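Local coordinates for cytosol aminopeptidase (PDB 3IJ3), which probably acts as a metal-dependent aminopeptidase of the M17 family, removing residues from the N-terminus of peptides, at residues C28-K33 with L150-L155; K35-I40 with A112-R117; T214-I219 with Q319-K324; R323-I328 with V414-N419. All blocks are in the same frame, centred on the assembly; numbering follows the deposited sequence. Where two conformers were deposited one is given.

Contact 1: residues C28-K33 with L150-L155; sequences CYLTEK and LAKLFL
Phe154 brings its ring alongside the loop that leaves strand 29-30. Its CD1 comes to 3.4 Å from Leu30 O, and its CE1 and CZ lie against Lys33. Lys33 CB rests 3.7 Å from Phe154 CZ. With CG of Phe154 anti to the backbone N (chi1 175°), the ring starts beside the carbonyl carbon, and from there CE1 and CZ meet Lys33. Leu30 lies on the same face. Its CG and CD2 lie against the aliphatic part of Lys152, with CD2 3.9 Å from Lys152 CD, and the two side chains cross at about a right angle.

Tyr29 points to the opposite face, beside Leu153. Leu155 CD2 sits over one face of its ring in a CH-pi contact, 4.1 Å from the centroid. Cys28 SG covers the other face, so the ring is held between the two. Its hydroxyl bonds to Leu130 O of helix 123-135.

The backbones pair as parallel strands. Leu153 N donates to Cys28 O (3.0 Å), Leu30 N to Leu153 O (2.8 Å) and Leu155 N to Leu30 O (2.9 Å). Within this chain, strand 29-30 is an outermost strand of the N-terminal sheet. The chemistry is split: three backbone bonds set the register, while the side chains across the contact meet through carbon atoms.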
loop_
_atom_site.group_PDB
_atom_site.type_symbol
_atom_site.label_atom_id
_atom_site.label_comp_id
_atom_site.label_asym_id
_atom_site.label_seq_id
_atom_site.Cartn_x
_atom_site.Cartn_y
_atom_site.Cartn_z
ATOM N N CYS A 28 -14.658 -15.384 43.549
ATOM C CA CYS A 28 -15.947 -14.836 43.095
ATOM C C CYS A 28 -17.094 -15.724 43.626
ATOM O O CYS A 28 -18.277 -15.386 43.471
ATOM C CB CYS A 28 -16.013 -14.764 41.574
ATOM S SG CYS A 28 -15.711 -16.321 40.761
ATOM N N TYR A 29 -16.745 -16.864 44.230
ATOM C CA TYR A 29 -17.743 -17.796 44.751
ATOM C C TYR A 29 -17.717 -17.928 46.254
ATOM O O TYR A 29 -16.689 -17.707 46.893
ATOM C CB TYR A 29 -17.543 -19.204 44.175
ATOM C CG TYR A 29 -17.700 -19.316 42.683
ATOM C CD1 TYR A 29 -18.920 -19.061 42.079
ATOM C CD2 TYR A 29 -16.650 -19.754 41.881
ATOM C CE1 TYR A 29 -19.088 -19.185 40.695
ATOM C CE2 TYR A 29 -16.803 -19.885 40.512
ATOM C CZ TYR A 29 -18.022 -19.581 39.925
ATOM O OH TYR A 29 -18.165 -19.726 38.585
ATOM N N LEU A 30 -18.872 -18.313 46.800
ATOM C CA LEU A 30 -19.036 -18.577 48.213
ATOM C C LEU A 30 -19.310 -20.061 48.341
ATOM O O LEU A 30 -20.034 -20.627 47.528
ATOM C CB LEU A 30 -20.196 -17.772 48.785
ATOM C CG LEU A 30 -20.012 -16.265 48.718
ATOM C CD1 LEU A 30 -21.298 -15.564 49.109
ATOM C CD2 LEU A 30 -18.859 -15.827 49.591
ATOM N N THR A 31 -18.737 -20.709 49.350
ATOM C CA THR A 31 -18.936 -22.149 49.496
ATOM C C THR A 31 -19.671 -22.589 50.764
ATOM O O THR A 31 -20.044 -23.752 50.865
ATOM C CB THR A 31 -17.607 -22.915 49.297
ATOM O OG1 THR A 31 -16.619 -22.383 50.173
ATOM C CG2 THR A 31 -17.125 -22.757 47.838
ATOM N N GLU A 32 -19.913 -21.684 51.709
ATOM C CA GLU A 32 -20.682 -22.048 52.907
ATOM C C GLU A 32 -22.145 -21.684 52.680
ATOM O O GLU A 32 -22.480 -20.510 52.531
ATOM C CB GLU A 32 -20.169 -21.352 54.170
ATOM C CG GLU A 32 -21.025 -21.704 55.419
ATOM C CD GLU A 32 -20.511 -21.093 56.718
ATOM O OE1 GLU A 32 -19.385 -20.541 56.730
ATOM O OE2 GLU A 32 -21.240 -21.180 57.731
ATOM N N LYS A 33 -23.018 -22.686 52.674
ATOM C CA LYS A 33 -24.439 -22.445 52.428
ATOM C C LYS A 33 -25.100 -21.662 53.565
ATOM O O LYS A 33 -24.882 -21.961 54.740
ATOM C CB LYS A 33 -25.183 -23.764 52.184
ATOM C CG LYS A 33 -26.598 -23.560 51.668
ATOM C CD LYS A 33 -27.233 -24.860 51.222
ATOM C CE LYS A 33 -28.580 -24.609 50.561
ATOM N NZ LYS A 33 -29.192 -25.887 50.097
ATOM N N LEU A 150 -17.517 -6.668 43.756
ATOM C CA LEU A 150 -18.053 -6.854 45.111
ATOM C C LEU A 150 -19.220 -7.823 45.221
ATOM O O LEU A 150 -19.755 -8.001 46.313
ATOM C CB LEU A 150 -18.452 -5.502 45.691
ATOM C CG LEU A 150 -17.304 -4.489 45.745
ATOM C CD1 LEU A 150 -17.800 -3.141 46.286
ATOM C CD2 LEU A 150 -16.139 -5.034 46.566
ATOM N N ALA A 151 -19.644 -8.409 44.109
ATOM C CA ALA A 151 -20.701 -9.398 44.135
ATOM C C ALA A 151 -20.069 -10.789 44.084
ATOM O O ALA A 151 -19.152 -11.049 43.276
ATOM C CB ALA A 151 -21.656 -9.197 42.976
ATOM N N LYS A 152 -20.545 -11.676 44.957
ATOM C CA LYS A 152 -20.091 -13.076 44.985
ATOM C C LYS A 152 -21.299 -13.983 44.896
ATOM O O LYS A 152 -22.398 -13.597 45.305
ATOM C CB LYS A 152 -19.285 -13.377 46.231
ATOM C CG LYS A 152 -18.007 -12.547 46.332
ATOM C CD LYS A 152 -17.149 -13.073 47.468
ATOM C CE LYS A 152 -15.824 -12.326 47.607
ATOM N NZ LYS A 152 -14.984 -13.051 48.621
ATOM N N LEU A 153 -21.098 -15.178 44.342
ATOM C CA LEU A 153 -22.186 -16.125 44.123
ATOM C C LEU A 153 -21.965 -17.433 44.835
ATOM O O LEU A 153 -20.863 -18.010 44.794
ATOM C CB LEU A 153 -22.317 -16.406 42.622
ATOM C CG LEU A 153 -23.530 -17.155 42.079
ATOM C CD1 LEU A 153 -24.825 -16.322 42.310
ATOM C CD2 LEU A 153 -23.346 -17.422 40.558
ATOM N N PHE A 154 -23.024 -17.939 45.462
ATOM C CA PHE A 154 -22.944 -19.203 46.113
ATOM C C PHE A 154 -22.761 -20.326 45.087
ATOM O O PHE A 154 -23.469 -20.372 44.073
ATOM C CB PHE A 154 -24.190 -19.467 46.943
ATOM C CG PHE A 154 -24.205 -20.831 47.556
ATOM C CD1 PHE A 154 -23.232 -21.189 48.467
ATOM C CD2 PHE A 154 -25.174 -21.761 47.211
ATOM C CE1 PHE A 154 -23.223 -22.460 49.040
ATOM C CE2 PHE A 154 -25.169 -23.025 47.776
ATOM C CZ PHE A 154 -24.182 -23.374 48.682
ATOM N N LEU A 155 -21.809 -21.226 45.359
ATOM C CA LEU A 155 -21.561 -22.381 44.498
ATOM C C LEU A 155 -21.908 -23.669 45.274
ATOM O O LEU A 155 -21.149 -24.073 46.158
ATOM C CB LEU A 155 -20.101 -22.395 44.028
ATOM C CG LEU A 155 -19.637 -23.548 43.139
ATOM C CD1 LEU A 155 -20.490 -23.702 41.918
ATOM C CD2 LEU A 155 -18.149 -23.319 42.733
#

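Contact 2: residues K35-I40 with A112-R117; sequences KNFIPI and AFQLNR
Ala112 starts the pairing. Its O accepts from Ile38 N (2.9 Å), and its CB touches Phe37 CD1 (3.6 Å). Phe113 points to the same face as Ile38, and the two side chains lie side by side. Phe113 CD1 is 3.6 Å from Ile38 CB, while Ile40 CD1 reaches Phe113 CB.

Gln114 goes to the opposite face. Its N donates to Ile38 O and its O accepts from Ile40 N, so this residue bonds twice to the parallel partner. In the conformer given, with chi1 at 69° and the chain then extended, the side chain crosses Phe37 at about a right angle, with ring and amide planes 73° apart. OE1 then lies at the edge of that ring, 3.5 Å from CD2. Leu115 CD2 packs on Ile40 CB (3.9 Å), and a water links Asn116 N to Ile40 O.

The pair lies inside the N-terminal sheet, with strand 151-154 beside 111-114 and strand 85-91 beside 38-43. Helix 123-135 packs on Leu115.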
loop_
_atom_site.group_PDB
_atom_site.type_symbol
_atom_site.label_atom_id
_atom_site.label_comp_id
_atom_site.label_asym_id
_atom_site.label_seq_id
_atom_site.Cartn_x
_atom_site.Cartn_y
_atom_site.Cartn_z
ATOM N N LYS A 35 -28.911 -19.185 54.640
ATOM C CA LYS A 35 -30.305 -18.865 54.343
ATOM C C LYS A 35 -30.579 -17.389 54.047
ATOM O O LYS A 35 -31.727 -17.020 53.804
ATOM C CB LYS A 35 -31.212 -19.337 55.503
ATOM C CG LYS A 35 -31.280 -20.844 55.670
ATOM C CD LYS A 35 -31.941 -21.509 54.459
ATOM C CE LYS A 35 -32.170 -22.998 54.689
ATOM N NZ LYS A 35 -32.753 -23.645 53.477
ATOM N N ASN A 36 -29.542 -16.551 54.040
ATOM C CA ASN A 36 -29.714 -15.118 53.782
ATOM C C ASN A 36 -29.043 -14.554 52.509
ATOM O O ASN A 36 -28.761 -13.348 52.436
ATOM C CB ASN A 36 -29.275 -14.306 55.004
ATOM C CG ASN A 36 -27.860 -14.615 55.442
ATOM O OD1 ASN A 36 -27.127 -15.341 54.756
ATOM N ND2 ASN A 36 -27.462 -14.069 56.607
ATOM N N PHE A 37 -28.777 -15.402 51.517
ATOM C CA PHE A 37 -28.204 -14.883 50.273
ATOM C C PHE A 37 -29.289 -14.154 49.474
ATOM O O PHE A 37 -30.459 -14.471 49.609
ATOM C CB PHE A 37 -27.657 -16.000 49.395
ATOM C CG PHE A 37 -26.504 -16.758 49.977
ATOM C CD1 PHE A 37 -25.440 -16.102 50.557
ATOM C CD2 PHE A 37 -26.430 -18.139 49.819
ATOM C CE1 PHE A 37 -24.343 -16.824 51.057
ATOM C CE2 PHE A 37 -25.339 -18.858 50.309
ATOM C CZ PHE A 37 -24.300 -18.195 50.921
ATOM N N ILE A 38 -28.886 -13.207 48.611
ATOM C CA ILE A 38 -29.814 -12.455 47.744
ATOM C C ILE A 38 -30.070 -13.248 46.453
ATOM O O ILE A 38 -29.121 -13.559 45.708
ATOM C CB ILE A 38 -29.223 -11.085 47.366
ATOM C CG1 ILE A 38 -28.876 -10.286 48.621
ATOM C CG2 ILE A 38 -30.193 -10.292 46.446
ATOM C CD1 ILE A 38 -27.963 -9.088 48.363
ATOM N N PRO A 39 -31.332 -13.625 46.192
ATOM C CA PRO A 39 -31.581 -14.378 44.969
ATOM C C PRO A 39 -31.458 -13.561 43.681
ATOM O O PRO A 39 -31.834 -12.387 43.647
ATOM C CB PRO A 39 -33.022 -14.866 45.138
ATOM C CG PRO A 39 -33.669 -13.834 46.040
ATOM C CD PRO A 39 -32.558 -13.442 47.000
ATOM N N ILE A 40 -30.892 -14.200 42.653
ATOM C CA ILE A 40 -30.808 -13.664 41.296
ATOM C C ILE A 40 -31.718 -14.588 40.498
ATOM O O ILE A 40 -31.528 -15.810 40.493
ATOM C CB ILE A 40 -29.399 -13.704 40.732
ATOM C CG1 ILE A 40 -28.472 -12.802 41.560
ATOM C CG2 ILE A 40 -29.414 -13.260 39.296
ATOM C CD1 ILE A 40 -26.983 -12.898 41.130
ATOM N N ALA A 112 -23.754 -11.046 48.646
ATOM C CA ALA A 112 -23.668 -12.494 48.549
ATOM C C ALA A 112 -24.948 -12.939 47.880
ATOM O O ALA A 112 -26.036 -12.769 48.440
ATOM C CB ALA A 112 -23.541 -13.138 49.963
ATOM N N PHE A 113 -24.830 -13.515 46.687
ATOM C CA PHE A 113 -26.004 -13.885 45.885
ATOM C C PHE A 113 -26.132 -15.379 45.693
ATOM O O PHE A 113 -25.206 -16.138 45.967
ATOM C CB PHE A 113 -25.934 -13.186 44.509
ATOM C CG PHE A 113 -25.904 -11.666 44.582
ATOM C CD1 PHE A 113 -27.083 -10.930 44.457
ATOM C CD2 PHE A 113 -24.713 -10.976 44.784
ATOM C CE1 PHE A 113 -27.074 -9.529 44.531
ATOM C CE2 PHE A 113 -24.687 -9.580 44.864
ATOM C CZ PHE A 113 -25.882 -8.847 44.740
ATOM N N GLN A 114 -27.280 -15.813 45.200
ATOM C CA GLN A 114 -27.480 -17.218 44.922
ATOM C C GLN A 114 -28.424 -17.350 43.757
ATOM O O GLN A 114 -29.265 -16.477 43.525
ATOM C CB GLN A 114 -28.105 -17.931 46.131
ATOM C CG GLN A 114 -29.541 -17.504 46.361
ATOM C CD GLN A 114 -30.185 -18.128 47.578
ATOM O OE1 GLN A 114 -29.526 -18.772 48.395
ATOM N NE2 GLN A 114 -31.486 -17.910 47.720
ATOM N N LEU A 115 -28.267 -18.441 43.016
ATOM C CA LEU A 115 -29.162 -18.792 41.915
ATOM C C LEU A 115 -30.110 -19.832 42.490
ATOM O O LEU A 115 -29.824 -20.410 43.550
ATOM C CB LEU A 115 -28.403 -19.426 40.754
ATOM C CG LEU A 115 -27.322 -18.553 40.119
ATOM C CD1 LEU A 115 -26.855 -19.242 38.813
ATOM C CD2 LEU A 115 -27.851 -17.164 39.848
ATOM N N ASN A 116 -31.228 -20.077 41.807
ATOM C CA ASN A 116 -32.202 -21.106 42.219
ATOM C C ASN A 116 -32.278 -22.176 41.133
ATOM O O ASN A 116 -32.591 -21.887 39.985
ATOM C CB ASN A 116 -33.585 -20.481 42.462
ATOM C CG ASN A 116 -34.649 -21.502 42.875
ATOM O OD1 ASN A 116 -34.420 -22.714 42.871
ATOM N ND2 ASN A 116 -35.828 -20.999 43.242
ATOM N N ARG A 117 -31.976 -23.414 41.515
ATOM C CA ARG A 117 -32.004 -24.573 40.605
ATOM C C ARG A 117 -33.331 -24.693 39.868
ATOM O O ARG A 117 -33.365 -25.049 38.691
ATOM C CB ARG A 117 -31.689 -25.838 41.426
ATOM C CG ARG A 117 -31.846 -27.214 40.778
ATOM C CD ARG A 117 -31.045 -27.414 39.502
ATOM N NE ARG A 117 -31.818 -27.115 38.297
ATOM C CZ ARG A 117 -32.570 -28.000 37.639
ATOM N NH1 ARG A 117 -33.235 -27.617 36.562
ATOM N NH2 ARG A 117 -32.671 -29.264 38.043
HETATM O O HOH W 1 -29.945 -18.131 51.099
HETATM O O HOH W 2 -31.917 -18.429 39.707
#

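Contact 3: residues T214-I219 with Q319-K324; sequences TEFPAI and QTRARK. With EDO (1,2-ethanediol), chain K.
Arg321 lays its guanidinium flat on the ring of Phe216. The planes are 20° apart and the centres 4.4 Å, with the group offset towards the rim, so the cation-pi contact is off-centre. Arg321 CD is the closest atom, 3.3 Å from Phe216 CE1. The arginine chain is extended from CG to NE, with CG anti to the backbone N (chi1 -178°), and this carries the charged end across to the ring.

Glu215 meets the edge of the same guanidinium. Its OE1 uses the anti lone pair to take a bond from Arg321 NH1 at 2.8 Å, forming a salt bridge. This oxygen lies in the guanidinium plane, although the carboxylate itself is turned 68° from it. NH1 also donates to Glu215 O, at 2.9 Å. Two bonds and a stack therefore fix the rotation of the group. A water links NH2 to Glu215 OE1, weakly on the glutamate side. Glu345 of helix 335-347 pairs with Arg321 NE.

Further along, Pro217 CG sits 3.4 Å from Gln319 O, and Ala218 CB faces Thr320 CG2. An ethanediol, probably from the crystallisation liquor, lies near Thr320 O.

Phe216 is the N-cap residue of helix 217-223, and Thr320 to Arg323 make a type I beta turn. The arrangement is a helix-to-helix junction clamped to a beta turn by a stacked, salt-bridged arginine, within the catalytic domain.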
loop_
_atom_site.group_PDB
_atom_site.type_symbol
_atom_site.label_atom_id
_atom_site.label_comp_id
_atom_site.label_asym_id
_atom_site.label_seq_id
_atom_site.Cartn_x
_atom_site.Cartn_y
_atom_site.Cartn_z
ATOM N N THR A 214 19.080 -31.352 16.629
ATOM C CA THR A 214 19.212 -32.640 15.941
ATOM C C THR A 214 17.927 -33.407 15.733
ATOM O O THR A 214 17.661 -33.905 14.633
ATOM C CB THR A 214 20.177 -33.571 16.740
ATOM O OG1 THR A 214 21.481 -33.004 16.713
ATOM C CG2 THR A 214 20.223 -34.982 16.149
ATOM N N GLU A 215 17.113 -33.499 16.784
ATOM C CA GLU A 215 15.933 -34.335 16.774
ATOM C C GLU A 215 14.654 -33.660 16.243
ATOM O O GLU A 215 13.783 -34.352 15.733
ATOM C CB GLU A 215 15.696 -34.884 18.184
ATOM C CG GLU A 215 16.848 -35.776 18.726
ATOM C CD GLU A 215 16.923 -37.120 18.070
ATOM O OE1 GLU A 215 15.918 -37.552 17.446
ATOM O OE2 GLU A 215 17.985 -37.764 18.212
ATOM N N PHE A 216 14.539 -32.351 16.436
ATOM C CA PHE A 216 13.374 -31.560 16.001
ATOM C C PHE A 216 13.869 -30.350 15.214
ATOM O O PHE A 216 13.641 -29.201 15.612
ATOM C CB PHE A 216 12.573 -31.135 17.240
ATOM C CG PHE A 216 12.029 -32.296 18.002
ATOM C CD1 PHE A 216 10.783 -32.804 17.715
ATOM C CD2 PHE A 216 12.800 -32.928 18.969
ATOM C CE1 PHE A 216 10.288 -33.903 18.405
ATOM C CE2 PHE A 216 12.326 -34.046 19.627
ATOM C CZ PHE A 216 11.081 -34.531 19.349
ATOM N N PRO A 217 14.520 -30.595 14.064
ATOM C CA PRO A 217 15.102 -29.490 13.302
ATOM C C PRO A 217 14.147 -28.386 12.842
ATOM O O PRO A 217 14.592 -27.234 12.698
ATOM C CB PRO A 217 15.756 -30.194 12.096
ATOM C CG PRO A 217 14.961 -31.469 11.932
ATOM C CD PRO A 217 14.659 -31.877 13.354
ATOM N N ALA A 218 12.876 -28.706 12.637
ATOM C CA ALA A 218 11.932 -27.706 12.160
ATOM C C ALA A 218 11.552 -26.748 13.278
ATOM O O ALA A 218 11.377 -25.541 13.046
ATOM C CB ALA A 218 10.681 -28.406 11.515
ATOM N N ILE A 219 11.447 -27.257 14.507
ATOM C CA ILE A 219 11.180 -26.377 15.668
ATOM C C ILE A 219 12.380 -25.441 15.838
ATOM O O ILE A 219 12.243 -24.215 16.017
ATOM C CB ILE A 219 10.947 -27.184 16.963
ATOM C CG1 ILE A 219 9.791 -28.176 16.785
ATOM C CG2 ILE A 219 10.664 -26.238 18.155
ATOM C CD1 ILE A 219 9.531 -29.070 18.044
ATOM N N GLN A 319 14.752 -29.204 7.359
ATOM C CA GLN A 319 14.634 -30.635 7.549
ATOM C C GLN A 319 13.576 -30.853 8.625
ATOM O O GLN A 319 13.296 -29.952 9.410
ATOM C CB GLN A 319 15.965 -31.237 8.001
ATOM C CG GLN A 319 17.142 -31.000 7.026
ATOM C CD GLN A 319 17.014 -31.791 5.726
ATOM O OE1 GLN A 319 16.537 -32.917 5.730
ATOM N NE2 GLN A 319 17.473 -31.205 4.611
ATOM N N THR A 320 12.978 -32.035 8.652
ATOM C CA THR A 320 11.955 -32.341 9.658
ATOM C C THR A 320 12.227 -33.678 10.348
ATOM O O THR A 320 12.950 -34.520 9.848
ATOM C CB THR A 320 10.534 -32.436 9.037
ATOM O OG1 THR A 320 10.509 -33.492 8.077
ATOM C CG2 THR A 320 10.089 -31.121 8.374
ATOM N N ARG A 321 11.612 -33.864 11.505
ATOM C CA ARG A 321 11.730 -35.108 12.232
ATOM C C ARG A 321 11.174 -36.281 11.407
ATOM O O ARG A 321 11.652 -37.401 11.532
ATOM C CB ARG A 321 11.017 -34.997 13.569
ATOM C CG ARG A 321 11.126 -36.252 14.436
ATOM C CD ARG A 321 10.779 -35.941 15.842
ATOM N NE ARG A 321 10.939 -37.075 16.752
ATOM C CZ ARG A 321 12.102 -37.505 17.229
ATOM N NH1 ARG A 321 13.236 -36.973 16.824
ATOM N NH2 ARG A 321 12.135 -38.526 18.087
ATOM N N ALA A 322 10.191 -36.006 10.547
ATOM C CA ALA A 322 9.601 -37.018 9.670
ATOM C C ALA A 322 10.478 -37.351 8.452
ATOM O O ALA A 322 10.139 -38.243 7.668
ATOM C CB ALA A 322 8.247 -36.524 9.182
ATOM N N ARG A 323 11.583 -36.621 8.317
ATOM C CA ARG A 323 12.540 -36.763 7.213
ATOM C C ARG A 323 11.972 -36.280 5.860
ATOM O O ARG A 323 12.356 -36.798 4.796
ATOM C CB ARG A 323 13.108 -38.184 7.124
ATOM C CG ARG A 323 13.863 -38.670 8.380
ATOM C CD ARG A 323 14.109 -40.193 8.289
ATOM N NE ARG A 323 14.776 -40.785 9.453
ATOM C CZ ARG A 323 16.047 -41.193 9.472
ATOM N NH1 ARG A 323 16.557 -41.725 10.574
ATOM N NH2 ARG A 323 16.805 -41.091 8.385
ATOM N N LYS A 324 11.028 -35.332 5.919
ATOM C CA LYS A 324 10.494 -34.670 4.731
ATOM C C LYS A 324 11.216 -33.328 4.684
ATOM O O LYS A 324 11.662 -32.829 5.722
ATOM C CB LYS A 324 8.998 -34.460 4.808
ATOM C CG LYS A 324 8.221 -35.740 4.817
ATOM C CD LYS A 324 6.704 -35.506 4.788
ATOM C CE LYS A 324 5.943 -36.831 4.799
ATOM N NZ LYS A 324 6.202 -37.634 3.591
HETATM C C1 EDO K . 15.504 -35.447 10.731
HETATM O O1 EDO K . 16.321 -35.229 9.580
HETATM C C2 EDO K . 16.303 -36.057 11.866
HETATM O O2 EDO K . 15.555 -35.931 13.081
HETATM O O HOH W 3 14.588 -39.100 19.589
#

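Contact 4: residues R323-I328 with V414-N419; sequences RKTIEI and VADLTN
This is a short parallel strand pairing, largely buried, that joins strands 325-327 and 417-418 of a small three-stranded sheet in the catalytic domain. Glu327 N donates to Leu417 O (2.9 Å), and Asn419 N donates to Glu327 O (3.1 Å). The bond from Leu417 N to Thr325 O is weak.

At the entry, side chains take over. Asp416 OD2 accepts from Thr325 N at 2.8 Å, on the anti side and 29° out of the carboxylate plane. In return Asp416 N donates to Thr325 OG1 (2.9 Å). That hydroxyl sits between the backbone N and the carbonyl carbon (chi1 51°), which turns it to Asp416. It also bonds to Tyr143 O of the second subunit. A water bridges Asp416 OD2 and Arg323 O.

Glu327, its carboxylate held by Ser412, runs side by side with Thr418 on one face, and Glu327 CB rests 3.8 Å from Ala415 CB. On the Ile326 side, Ile326 CG2 packs on Asn419 CB (3.9 Å).

Strand 317-319 flanks 325-327 on its other edge, antiparallel, and helix 427-436 packs through Phe434 on Ile326, Leu417 and Asn419.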
loop_
_atom_site.group_PDB
_atom_site.type_symbol
_atom_site.label_atom_id
_atom_site.label_comp_id
_atom_site.label_asym_id
_atom_site.label_seq_id
_atom_site.Cartn_x
_atom_site.Cartn_y
_atom_site.Cartn_z
ATOM N N ARG A 323 11.583 -36.621 8.317
ATOM C CA ARG A 323 12.540 -36.763 7.213
ATOM C C ARG A 323 11.972 -36.280 5.860
ATOM O O ARG A 323 12.356 -36.798 4.796
ATOM C CB ARG A 323 13.108 -38.184 7.124
ATOM C CG ARG A 323 13.863 -38.670 8.380
ATOM C CD ARG A 323 14.109 -40.193 8.289
ATOM N NE ARG A 323 14.776 -40.785 9.453
ATOM C CZ ARG A 323 16.047 -41.193 9.472
ATOM N NH1 ARG A 323 16.557 -41.725 10.574
ATOM N NH2 ARG A 323 16.805 -41.091 8.385
ATOM N N LYS A 324 11.028 -35.332 5.919
ATOM C CA LYS A 324 10.494 -34.670 4.731
ATOM C C LYS A 324 11.216 -33.328 4.684
ATOM O O LYS A 324 11.662 -32.829 5.722
ATOM C CB LYS A 324 8.998 -34.460 4.808
ATOM C CG LYS A 324 8.221 -35.740 4.817
ATOM C CD LYS A 324 6.704 -35.506 4.788
ATOM C CE LYS A 324 5.943 -36.831 4.799
ATOM N NZ LYS A 324 6.202 -37.634 3.591
ATOM N N THR A 325 11.365 -32.750 3.507
ATOM C CA THR A 325 12.006 -31.422 3.401
ATOM C C THR A 325 10.914 -30.380 3.117
ATOM O O THR A 325 10.022 -30.633 2.319
ATOM C CB THR A 325 13.097 -31.380 2.336
ATOM O OG1 THR A 325 12.601 -31.886 1.096
ATOM C CG2 THR A 325 14.307 -32.217 2.812
ATOM N N ILE A 326 11.005 -29.220 3.766
ATOM C CA ILE A 326 10.040 -28.140 3.581
ATOM C C ILE A 326 10.746 -26.904 3.035
ATOM O O ILE A 326 11.709 -26.425 3.635
ATOM C CB ILE A 326 9.442 -27.701 4.911
ATOM C CG1 ILE A 326 8.822 -28.886 5.651
ATOM C CG2 ILE A 326 8.409 -26.629 4.686
ATOM C CD1 ILE A 326 8.591 -28.522 7.102
ATOM N N GLU A 327 10.285 -26.420 1.899
ATOM C CA GLU A 327 10.795 -25.189 1.340
ATOM C C GLU A 327 9.974 -24.068 1.961
ATOM O O GLU A 327 8.735 -24.033 1.823
ATOM C CB GLU A 327 10.671 -25.152 -0.173
ATOM C CG GLU A 327 11.255 -23.829 -0.751
ATOM C CD GLU A 327 11.149 -23.706 -2.256
ATOM O OE1 GLU A 327 10.307 -24.411 -2.874
ATOM O OE2 GLU A 327 11.920 -22.880 -2.829
ATOM N N ILE A 328 10.647 -23.124 2.594
ATOM C CA ILE A 328 9.966 -22.003 3.224
ATOM C C ILE A 328 9.636 -20.935 2.189
ATOM O O ILE A 328 10.531 -20.281 1.610
ATOM C CB ILE A 328 10.816 -21.368 4.345
ATOM C CG1 ILE A 328 11.201 -22.421 5.399
ATOM C CG2 ILE A 328 10.058 -20.154 4.993
ATOM C CD1 ILE A 328 9.981 -23.180 6.017
ATOM N N VAL A 414 11.908 -27.685 -5.332
ATOM C CA VAL A 414 13.147 -27.986 -4.642
ATOM C C VAL A 414 13.012 -29.045 -3.538
ATOM O O VAL A 414 13.782 -29.974 -3.472
ATOM C CB VAL A 414 13.713 -26.674 -4.026
ATOM C CG1 VAL A 414 14.995 -26.924 -3.227
ATOM C CG2 VAL A 414 14.008 -25.673 -5.125
ATOM N N ALA A 415 12.025 -28.884 -2.690
ATOM C CA ALA A 415 11.816 -29.753 -1.534
ATOM C C ALA A 415 10.608 -30.645 -1.709
ATOM O O ALA A 415 9.924 -30.587 -2.735
ATOM C CB ALA A 415 11.625 -28.875 -0.264
ATOM N N ASP A 416 10.299 -31.449 -0.687
ATOM C CA ASP A 416 9.094 -32.302 -0.741
ATOM C C ASP A 416 7.791 -31.486 -0.818
ATOM O O ASP A 416 6.816 -31.897 -1.495
ATOM C CB ASP A 416 9.051 -33.267 0.441
ATOM C CG ASP A 416 10.155 -34.291 0.390
ATOM O OD1 ASP A 416 10.423 -34.827 -0.733
ATOM O OD2 ASP A 416 10.750 -34.578 1.472
ATOM N N LEU A 417 7.766 -30.346 -0.131
ATOM C CA LEU A 417 6.621 -29.441 -0.186
ATOM C C LEU A 417 7.010 -28.068 0.335
ATOM O O LEU A 417 8.056 -27.900 0.911
ATOM C CB LEU A 417 5.434 -29.944 0.618
ATOM C CG LEU A 417 5.534 -29.980 2.127
ATOM C CD1 LEU A 417 4.111 -30.259 2.747
ATOM C CD2 LEU A 417 6.569 -31.018 2.598
ATOM N N THR A 418 6.167 -27.096 0.068
ATOM C CA THR A 418 6.361 -25.752 0.595
ATOM C C THR A 418 5.518 -25.626 1.836
ATOM O O THR A 418 4.671 -26.479 2.101
ATOM C CB THR A 418 5.915 -24.662 -0.389
ATOM O OG1 THR A 418 4.503 -24.782 -0.630
ATOM C CG2 THR A 418 6.677 -24.742 -1.719
ATOM N N ASN A 419 5.750 -24.564 2.619
ATOM C CA ASN A 419 4.908 -24.358 3.787
ATOM C C ASN A 419 3.733 -23.430 3.527
ATOM O O ASN A 419 2.877 -23.331 4.373
ATOM C CB ASN A 419 5.680 -23.858 5.009
ATOM C CG ASN A 419 6.168 -22.463 4.874
ATOM O OD1 ASN A 419 6.545 -22.022 3.790
ATOM N ND2 ASN A 419 6.231 -21.736 6.027
HETATM O O HOH W 4 12.672 -36.285 1.971
#

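Contacts 1 and 2 belong to one sheet, in the N-terminal part of the chain. Strands 151-154 and 111-114 are neighbours there, and contact 2 is nested inside the loop closed by contact 1. Contacts 3 and 4 lie on the opposite side of the chain's centre, about 51 to 61 Å away between centres. They share Arg323 and Lys324 and touch through Thr320 and Ile326. Contacts 1, 2 and 4 are parallel strand pairings, and contact 4 adds an aspartate-to-backbone bond. Contact 3 is held instead by a stacked, salt-bridged arginine. Contacts 1 to 3 are partly buried. Contact 4 is the buried one, and it also reaches the second subunit.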